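Local coordinates for protein member of DUF4221 family (Bacteroides vulgatus, PDB 3S9J) that is of unknown function but folds as a six-bladed beta-propeller of the DUF4221 family, at residues A[236-241]-A[281-286]; A[298-304]-A[326-330]; A[74-78]-A[109-113]. One frame throughout, in Å; residues are numbered along the deposited sequence. Where two conformers were deposited one is given.

Contact 1 (A[236-241]-A[281-286]); sequences AKSRYL and RFAEMP
Ser238 OG, which faces Met285 CE across the contact at 4.0 Å, is gripped from two directions. The backbone N of Tyr240 donates to it at 3.0 Å, closing an ST turn, and Glu318 on strand 315-321 holds it from outside. The CB of Ser238 rests against that of Ala283. The hydrogen bond that does cross joins Arg281 NH1 to Ala236 O at 3.0 Å. The carbonyl oxygen meets the guanidinium at its edge, near its plane, yet the donor stands 51° above the carbonyl plane. An extended chain carries the guanidinium to this carbonyl, while its NH2 bonds to Tyr219 O and the group also makes a cation-pi contact with Tyr267. Replacing Arg281 by a leucine would probably leave the carbonyls of Ala236 and Tyr219 without these donors and Tyr267 without its cation. At the end away from Arg281, the selenomethionine Met285 bends at chi2 and chi3, laying CE 3.9 Å from Leu241 CD2. Its SE lies 3.7 Å from Tyr240 CB and makes an oblique Met-aromatic contact with that ring. The Leu241 and Pro286 side chains run past each other in opposite directions, CD2 of the first 3.8 Å from CD of the second. The chemistry thus implies division of labour: directional bonds fix the loop's shape and one end, and apolar branches seat the turn beside strand 278-284.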
loop_
_atom_site.group_PDB
_atom_site.type_symbol
_atom_site.label_atom_id
_atom_site.label_comp_id
_atom_site.label_asym_id
_atom_site.label_seq_id
_atom_site.Cartn_x
_atom_site.Cartn_y
_atom_site.Cartn_z
ATOM N N ALA A 236 17.768 -0.198 -4.924
ATOM C CA ALA A 236 17.141 -0.401 -3.632
ATOM C C ALA A 236 17.041 -1.900 -3.370
ATOM O O ALA A 236 15.999 -2.403 -2.984
ATOM C CB ALA A 236 15.761 0.255 -3.597
ATOM N N LYS A 237 18.157 -2.594 -3.590
ATOM C CA LYS A 237 18.239 -4.055 -3.476
ATOM C C LYS A 237 18.566 -4.461 -2.049
ATOM O O LYS A 237 19.437 -3.862 -1.405
ATOM C CB LYS A 237 19.350 -4.563 -4.426
ATOM C CG LYS A 237 19.751 -6.007 -4.242
ATOM C CD LYS A 237 20.898 -6.409 -5.174
ATOM C CE LYS A 237 21.345 -7.827 -4.836
ATOM N NZ LYS A 237 21.852 -7.995 -3.435
ATOM N N SER A 238 17.909 -5.507 -1.574
ATOM C CA SER A 238 18.240 -6.138 -0.301
ATOM C C SER A 238 19.590 -6.879 -0.376
ATOM O O SER A 238 19.842 -7.604 -1.346
ATOM C CB SER A 238 17.196 -7.177 0.060
ATOM O OG SER A 238 17.625 -7.942 1.177
ATOM N N ARG A 239 20.413 -6.718 0.668
ATOM C CA ARG A 239 21.676 -7.463 0.730
ATOM C C ARG A 239 21.466 -8.970 0.896
ATOM O O ARG A 239 22.398 -9.733 0.686
ATOM C CB ARG A 239 22.593 -6.922 1.839
ATOM C CG ARG A 239 22.108 -7.151 3.275
ATOM C CD ARG A 239 22.632 -6.026 4.187
ATOM N NE ARG A 239 22.165 -4.710 3.741
ATOM C CZ ARG A 239 22.683 -3.544 4.118
ATOM N NH1 ARG A 239 23.702 -3.496 4.961
ATOM N NH2 ARG A 239 22.170 -2.416 3.644
ATOM N N TYR A 240 20.253 -9.401 1.234
ATOM C CA TYR A 240 19.971 -10.806 1.470
ATOM C C TYR A 240 19.400 -11.508 0.258
ATOM O O TYR A 240 19.271 -12.710 0.291
ATOM C CB TYR A 240 19.010 -10.960 2.654
ATOM C CG TYR A 240 19.549 -10.297 3.889
ATOM C CD1 TYR A 240 20.679 -10.809 4.520
ATOM C CD2 TYR A 240 18.960 -9.143 4.419
ATOM C CE1 TYR A 240 21.216 -10.216 5.629
ATOM C CE2 TYR A 240 19.512 -8.525 5.548
ATOM C CZ TYR A 240 20.634 -9.085 6.154
ATOM O OH TYR A 240 21.206 -8.513 7.268
ATOM N N LEU A 241 19.103 -10.759 -0.809
ATOM C CA LEU A 241 18.467 -11.308 -2.014
ATOM C C LEU A 241 19.346 -11.190 -3.237
ATOM O O LEU A 241 20.063 -10.216 -3.420
ATOM C CB LEU A 241 17.150 -10.566 -2.335
ATOM C CG LEU A 241 16.053 -10.601 -1.272
ATOM C CD1 LEU A 241 14.846 -9.785 -1.753
ATOM C CD2 LEU A 241 15.692 -12.056 -0.932
ATOM N N ARG A 281 11.926 0.418 2.400
ATOM C CA ARG A 281 11.479 -0.568 1.435
ATOM C C ARG A 281 11.466 -1.947 2.088
ATOM O O ARG A 281 12.475 -2.422 2.639
ATOM C CB ARG A 281 12.363 -0.578 0.183
ATOM C CG ARG A 281 11.721 -1.337 -0.953
ATOM C CD ARG A 281 12.577 -1.423 -2.206
ATOM N NE ARG A 281 11.761 -1.859 -3.327
ATOM C CZ ARG A 281 12.209 -2.337 -4.476
ATOM N NH1 ARG A 281 13.522 -2.486 -4.695
ATOM N NH2 ARG A 281 11.330 -2.691 -5.403
ATOM N N PHE A 282 10.318 -2.599 2.028
ATOM C CA PHE A 282 10.176 -3.933 2.602
ATOM C C PHE A 282 10.575 -4.980 1.548
ATOM O O PHE A 282 10.257 -4.826 0.365
ATOM C CB PHE A 282 8.719 -4.171 3.031
ATOM C CG PHE A 282 8.317 -3.461 4.314
ATOM C CD1 PHE A 282 8.336 -2.072 4.400
ATOM C CD2 PHE A 282 7.910 -4.177 5.419
ATOM C CE1 PHE A 282 7.964 -1.433 5.574
ATOM C CE2 PHE A 282 7.545 -3.551 6.597
ATOM C CZ PHE A 282 7.556 -2.156 6.670
ATOM N N ALA A 283 11.239 -6.049 1.989
ATOM C CA ALA A 283 11.661 -7.144 1.105
ATOM C C ALA A 283 11.218 -8.459 1.725
ATOM O O ALA A 283 11.409 -8.653 2.920
ATOM C CB ALA A 283 13.172 -7.118 0.956
ATOM N N GLU A 284 10.614 -9.331 0.918
ATOM C CA GLU A 284 10.198 -10.642 1.361
ATOM C C GLU A 284 11.312 -11.637 1.047
ATOM O O GLU A 284 11.782 -11.702 -0.077
ATOM C CB GLU A 284 8.905 -11.069 0.664
ATOM C CG GLU A 284 7.776 -10.063 0.773
ATOM C CD GLU A 284 6.414 -10.575 0.302
ATOM O OE1 GLU A 284 6.323 -11.567 -0.466
ATOM O OE2 GLU A 284 5.401 -9.970 0.732
HETATM N N MSE A 285 11.695 -12.423 2.046
HETATM C CA MSE A 285 12.724 -13.445 1.886
HETATM C C MSE A 285 12.165 -14.669 1.192
HETATM O O MSE A 285 10.951 -14.904 1.214
HETATM C CB MSE A 285 13.282 -13.844 3.235
HETATM C CG MSE A 285 13.927 -12.689 4.023
HETATM SE SE MSE A 285 15.449 -11.890 3.163
HETATM C CE MSE A 285 14.632 -10.319 2.356
ATOM N N PRO A 286 13.058 -15.511 0.628
ATOM C CA PRO A 286 12.533 -16.688 -0.036
ATOM C C PRO A 286 11.816 -17.655 0.898
ATOM O O PRO A 286 12.200 -17.809 2.077
ATOM C CB PRO A 286 13.782 -17.358 -0.634
ATOM C CG PRO A 286 14.864 -16.329 -0.610
ATOM C CD PRO A 286 14.517 -15.404 0.529
#

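Contact 2 (A[298-304]-A[326-330]); sequences TPKGKEF and YFYKM. With GOL (glycerol), chain S; FMT (formic acid), chain K.
Thr298 divides its branches between two partners. Its OG1 accepts from Lys329 NZ at 2.8 Å, at the end of a lysine chain extended beyond CG. Its CG2, anti to the backbone N, comes within 3.4 Å of Tyr328 OH; that hydroxyl is itself bonded to Glu284. One water accepts from both Thr298 N and Lys329 NZ, adding a second bridge. At Pro299 the carbonyl oxygen opens a type I turn and takes a hydrogen bond from O3 of a glycerol, 2.8 Å away. The same glycerol reaches the other segment: its O2 donates to Tyr326 O and accepts from Tyr328 N, and its O1 accepts from Lys329 N while lying over the face of the Phe327 ring. Lys300, bent at chi2, brings NZ to the edge of that ring, 4.2 Å from Phe327 CE1, and gives a hydrogen bond to O1 of a formic acid molecule. Farther along, Phe304 takes Tyr328 CB over its face as a CH-pi donor, and Phe304 CD1 approaches Tyr328 CD2 to 3.4 Å with the rings oblique at 45°. Tyr326 CB comes to the edge, 3.8 Å from Phe304 CZ, completing an aromatic cluster. The implication is that backbone N-H and C=O groups, with the faces of Phe327 and Tyr328, can hold a small polyol between the segments, here probably from the crystallisation liquor.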
loop_
_atom_site.group_PDB
_atom_site.type_symbol
_atom_site.label_atom_id
_atom_site.label_comp_id
_atom_site.label_asym_id
_atom_site.label_seq_id
_atom_site.Cartn_x
_atom_site.Cartn_y
_atom_site.Cartn_z
ATOM N N THR A 298 0.201 -14.242 1.815
ATOM C CA THR A 298 1.573 -14.374 2.294
ATOM C C THR A 298 1.590 -15.263 3.537
ATOM O O THR A 298 0.788 -15.083 4.506
ATOM C CB THR A 298 2.203 -13.002 2.593
ATOM O OG1 THR A 298 2.132 -12.190 1.410
ATOM C CG2 THR A 298 3.668 -13.166 3.097
ATOM N N PRO A 299 2.461 -16.281 3.529
ATOM C CA PRO A 299 2.506 -17.166 4.670
ATOM C C PRO A 299 2.895 -16.457 5.952
ATOM O O PRO A 299 3.716 -15.539 5.932
ATOM C CB PRO A 299 3.637 -18.164 4.294
ATOM C CG PRO A 299 3.657 -18.152 2.845
ATOM C CD PRO A 299 3.335 -16.757 2.434
ATOM N N LYS A 300 2.336 -16.928 7.062
ATOM C CA LYS A 300 2.582 -16.291 8.359
ATOM C C LYS A 300 4.052 -16.436 8.730
ATOM O O LYS A 300 4.580 -15.651 9.499
ATOM C CB LYS A 300 1.715 -16.923 9.444
ATOM C CG LYS A 300 0.227 -16.981 9.133
ATOM C CD LYS A 300 -0.344 -15.693 8.674
ATOM C CE LYS A 300 -1.861 -15.845 8.527
ATOM N NZ LYS A 300 -2.436 -14.585 8.149
ATOM N N GLY A 301 4.731 -17.454 8.184
ATOM C CA GLY A 301 6.138 -17.664 8.493
ATOM C C GLY A 301 7.148 -16.996 7.577
ATOM O O GLY A 301 8.351 -17.169 7.775
ATOM N N LYS A 302 6.688 -16.212 6.601
ATOM C CA LYS A 302 7.617 -15.614 5.639
ATOM C C LYS A 302 8.474 -14.545 6.318
ATOM O O LYS A 302 7.968 -13.677 6.997
ATOM C CB LYS A 302 6.887 -15.069 4.399
ATOM C CG LYS A 302 7.841 -14.893 3.192
ATOM C CD LYS A 302 7.059 -14.540 1.922
ATOM C CE LYS A 302 7.964 -14.640 0.681
ATOM N NZ LYS A 302 7.357 -14.103 -0.611
ATOM N N GLU A 303 9.781 -14.660 6.184
ATOM C CA GLU A 303 10.674 -13.663 6.753
ATOM C C GLU A 303 10.740 -12.449 5.850
ATOM O O GLU A 303 10.388 -12.523 4.657
ATOM C CB GLU A 303 12.045 -14.262 6.972
ATOM C CG GLU A 303 12.001 -15.400 7.983
ATOM C CD GLU A 303 13.251 -16.236 8.001
ATOM O OE1 GLU A 303 13.818 -16.504 6.907
ATOM O OE2 GLU A 303 13.633 -16.644 9.123
ATOM N N PHE A 304 11.149 -11.330 6.423
ATOM C CA PHE A 304 11.266 -10.089 5.658
ATOM C C PHE A 304 12.342 -9.191 6.213
ATOM O O PHE A 304 12.885 -9.413 7.304
ATOM C CB PHE A 304 9.919 -9.346 5.597
ATOM C CG PHE A 304 9.450 -8.807 6.911
ATOM C CD1 PHE A 304 8.833 -9.655 7.840
ATOM C CD2 PHE A 304 9.572 -7.452 7.211
ATOM C CE1 PHE A 304 8.376 -9.180 9.065
ATOM C CE2 PHE A 304 9.130 -6.966 8.438
ATOM C CZ PHE A 304 8.522 -7.840 9.364
ATOM N N TYR A 326 5.241 -10.645 12.922
ATOM C CA TYR A 326 4.688 -9.406 12.426
ATOM C C TYR A 326 3.676 -9.615 11.316
ATOM O O TYR A 326 3.720 -10.610 10.578
ATOM C CB TYR A 326 5.819 -8.504 11.893
ATOM C CG TYR A 326 6.823 -8.194 12.949
ATOM C CD1 TYR A 326 6.579 -7.201 13.897
ATOM C CD2 TYR A 326 8.021 -8.894 13.027
ATOM C CE1 TYR A 326 7.499 -6.924 14.897
ATOM C CE2 TYR A 326 8.946 -8.618 14.026
ATOM C CZ TYR A 326 8.675 -7.640 14.947
ATOM O OH TYR A 326 9.556 -7.383 15.954
ATOM N N PHE A 327 2.760 -8.656 11.191
ATOM C CA PHE A 327 1.828 -8.595 10.091
ATOM C C PHE A 327 2.198 -7.308 9.341
ATOM O O PHE A 327 1.628 -6.225 9.588
ATOM C CB PHE A 327 0.371 -8.597 10.582
ATOM C CG PHE A 327 -0.609 -8.838 9.484
ATOM C CD1 PHE A 327 -0.975 -10.142 9.138
ATOM C CD2 PHE A 327 -1.092 -7.798 8.716
ATOM C CE1 PHE A 327 -1.863 -10.379 8.070
ATOM C CE2 PHE A 327 -1.966 -8.050 7.668
ATOM C CZ PHE A 327 -2.334 -9.330 7.346
ATOM N N TYR A 328 3.223 -7.405 8.483
ATOM C CA TYR A 328 3.815 -6.197 7.908
ATOM C C TYR A 328 2.934 -5.530 6.864
ATOM O O TYR A 328 3.213 -4.384 6.500
ATOM C CB TYR A 328 5.231 -6.454 7.365
ATOM C CG TYR A 328 5.332 -7.510 6.293
ATOM C CD1 TYR A 328 4.976 -7.210 4.973
ATOM C CD2 TYR A 328 5.770 -8.782 6.576
ATOM C CE1 TYR A 328 5.042 -8.170 3.966
ATOM C CE2 TYR A 328 5.881 -9.753 5.560
ATOM C CZ TYR A 328 5.516 -9.451 4.272
ATOM O OH TYR A 328 5.570 -10.376 3.265
ATOM N N LYS A 329 1.890 -6.201 6.409
ATOM C CA LYS A 329 0.897 -5.582 5.558
ATOM C C LYS A 329 -0.039 -4.612 6.308
ATOM O O LYS A 329 -0.925 -4.007 5.690
ATOM C CB LYS A 329 0.119 -6.628 4.759
ATOM C CG LYS A 329 1.058 -7.383 3.816
ATOM C CD LYS A 329 0.327 -8.250 2.828
ATOM C CE LYS A 329 1.296 -9.000 1.946
ATOM N NZ LYS A 329 0.622 -9.901 0.936
HETATM N N MSE A 330 0.206 -4.454 7.613
HETATM C CA MSE A 330 -0.329 -3.344 8.406
HETATM C C MSE A 330 0.827 -2.585 9.055
HETATM O O MSE A 330 1.240 -2.875 10.197
HETATM C CB MSE A 330 -1.313 -3.834 9.454
HETATM C CG MSE A 330 -2.703 -4.131 8.898
HETATM SE SE MSE A 330 -4.055 -4.277 10.282
HETATM C CE MSE A 330 -3.416 -5.906 11.158
HETATM C C1 GOL S . 2.009 -10.080 6.043
HETATM O O1 GOL S . 1.252 -9.100 6.704
HETATM C C2 GOL S . 2.467 -11.097 7.100
HETATM O O2 GOL S . 3.475 -10.460 7.828
HETATM C C3 GOL S . 3.074 -12.308 6.424
HETATM O O3 GOL S . 3.617 -13.179 7.400
HETATM C C FMT K . -3.043 -12.764 10.930
HETATM O O1 FMT K . -2.074 -13.451 10.496
HETATM O O2 FMT K . -4.114 -12.610 10.322
HETATM O O HOH W 1 -1.087 -11.721 2.234
#

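Contact 3 (A[74-78]-A[109-113]); sequences GPNGL and QGEII
Ile112 and Asn76 bury the most surface here, and they meet through backbone as well as side chain. Ile112 N donates to Asn76 OD1 at 2.8 Å, fairly straight at 155°, with the N-H arriving 41° above the plane of the amide carbonyl. A water bonded to Ile112 O also donates to OD1, so two donors hold this oxygen and probably fix the rotation of the amide. The torsion that sets CG beside the backbone N of Asn76 (chi1 -66°) turns the amide toward the 109-113 backbone, where OD1 also lies 3.4 Å from Glu111 CA. Beyond it, the amide and the Glu111 side chain run side by side in the same direction. A second water ties Asn76 O to Gly110 O, donating to each. Ile112 sends its CG1-CD1 branch against the backbone of the 74-77 turn: CD1 comes within 3.3 Å of Gly77 O and within 3.8 Å of Leu78 CD2. Leu78, the third partner, slides past Ile112 in the opposite direction, its CD2 also 3.8 Å from Ile112 CG1. Leu78 also touches Ser104 and Ile106 of strand 102-106. The turn belongs to the connection between strand 63-69, at the edge of one four-stranded sheet, and strand 84-86 of the next, and it packs at the start of 112-117, the edge strand at the far side of that next sheet from 84-86.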
loop_
_atom_site.group_PDB
_atom_site.type_symbol
_atom_site.label_atom_id
_atom_site.label_comp_id
_atom_site.label_asym_id
_atom_site.label_seq_id
_atom_site.Cartn_x
_atom_site.Cartn_y
_atom_site.Cartn_z
ATOM N N GLY A 74 -29.435 4.374 0.439
ATOM C CA GLY A 74 -30.008 5.633 0.846
ATOM C C GLY A 74 -29.299 6.814 0.206
ATOM O O GLY A 74 -28.486 6.660 -0.692
ATOM N N PRO A 75 -29.599 8.019 0.676
ATOM C CA PRO A 75 -28.987 9.190 0.052
ATOM C C PRO A 75 -27.462 9.276 0.238
ATOM O O PRO A 75 -26.768 9.943 -0.540
ATOM C CB PRO A 75 -29.701 10.374 0.726
ATOM C CG PRO A 75 -30.361 9.832 1.936
ATOM C CD PRO A 75 -30.478 8.350 1.810
ATOM N N ASN A 76 -26.949 8.611 1.267
ATOM C CA ASN A 76 -25.505 8.534 1.496
ATOM C C ASN A 76 -24.959 7.145 1.213
ATOM O O ASN A 76 -23.925 6.757 1.725
ATOM C CB ASN A 76 -25.220 8.989 2.918
ATOM C CG ASN A 76 -25.554 10.452 3.114
ATOM O OD1 ASN A 76 -25.034 11.312 2.383
ATOM N ND2 ASN A 76 -26.445 10.749 4.058
ATOM N N GLY A 77 -25.644 6.409 0.343
ATOM C CA GLY A 77 -25.272 5.053 0.020
ATOM C C GLY A 77 -23.952 4.912 -0.723
ATOM O O GLY A 77 -23.714 5.574 -1.749
ATOM N N LEU A 78 -23.091 4.073 -0.156
ATOM C CA LEU A 78 -21.810 3.695 -0.714
ATOM C C LEU A 78 -21.837 2.194 -0.875
ATOM O O LEU A 78 -21.487 1.459 0.061
ATOM C CB LEU A 78 -20.688 4.090 0.218
ATOM C CG LEU A 78 -20.605 5.567 0.595
ATOM C CD1 LEU A 78 -19.800 5.727 1.880
ATOM C CD2 LEU A 78 -19.994 6.408 -0.525
ATOM N N GLN A 109 -19.080 12.439 9.132
ATOM C CA GLN A 109 -20.338 11.810 9.510
ATOM C C GLN A 109 -20.740 10.738 8.496
ATOM O O GLN A 109 -21.842 10.163 8.569
ATOM C CB GLN A 109 -21.424 12.891 9.666
ATOM C CG GLN A 109 -21.150 13.891 10.808
ATOM C CD GLN A 109 -20.117 14.973 10.456
ATOM O OE1 GLN A 109 -20.213 15.642 9.417
ATOM N NE2 GLN A 109 -19.130 15.152 11.335
ATOM N N GLY A 110 -19.853 10.469 7.522
ATOM C CA GLY A 110 -20.151 9.486 6.500
ATOM C C GLY A 110 -21.137 9.928 5.433
ATOM O O GLY A 110 -21.664 9.087 4.694
ATOM N N GLU A 111 -21.413 11.232 5.360
ATOM C CA GLU A 111 -22.327 11.768 4.361
ATOM C C GLU A 111 -21.599 12.014 3.068
ATOM O O GLU A 111 -20.474 12.492 3.065
ATOM C CB GLU A 111 -22.961 13.053 4.872
ATOM C CG GLU A 111 -23.774 12.793 6.157
ATOM C CD GLU A 111 -24.187 14.057 6.876
ATOM O OE1 GLU A 111 -23.574 15.123 6.668
ATOM O OE2 GLU A 111 -25.114 13.944 7.694
ATOM N N ILE A 112 -22.246 11.681 1.960
ATOM C CA ILE A 112 -21.642 11.882 0.656
ATOM C C ILE A 112 -21.611 13.375 0.308
ATOM O O ILE A 112 -22.597 14.115 0.475
ATOM C CB ILE A 112 -22.333 11.073 -0.452
ATOM C CG1 ILE A 112 -22.096 9.563 -0.233
ATOM C CG2 ILE A 112 -21.821 11.544 -1.845
ATOM C CD1 ILE A 112 -22.909 8.705 -1.156
ATOM N N ILE A 113 -20.432 13.807 -0.089
ATOM C CA ILE A 113 -20.204 15.131 -0.663
ATOM C C ILE A 113 -20.417 15.014 -2.173
ATOM O O ILE A 113 -21.311 15.674 -2.720
ATOM C CB ILE A 113 -18.824 15.660 -0.288
ATOM C CG1 ILE A 113 -18.709 15.792 1.251
ATOM C CG2 ILE A 113 -18.512 17.012 -0.998
ATOM C CD1 ILE A 113 -17.279 16.087 1.790
HETATM O O HOH W 2 -22.500 6.556 4.082
HETATM O O HOH W 3 -25.190 13.738 1.364
#

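In the fold
All three contacts tie a loop of the propeller to another part of it. Contacts 1 and 2 each bridge successive sheets, whereas contact 3 lays the connection between two sheets against the second of them. Contacts 1 and 2 are neighbours, their centres 13 Å apart, and they meet at Glu284: its OE1 forms a salt bridge with Lys302 NZ at 2.7 Å, and its OE2 a probable hydrogen bond with Tyr328 OH at 2.6 Å. One carboxylate thus joins the 281-286 segment to both halves of contact 2. Contact 3 stands apart, its centre 42 Å from that of contact 1. There Leu78's side chain lies about 8 Å from a bound sodium ion. The protein's function is unknown, and none of the contacts can be tied to an active site.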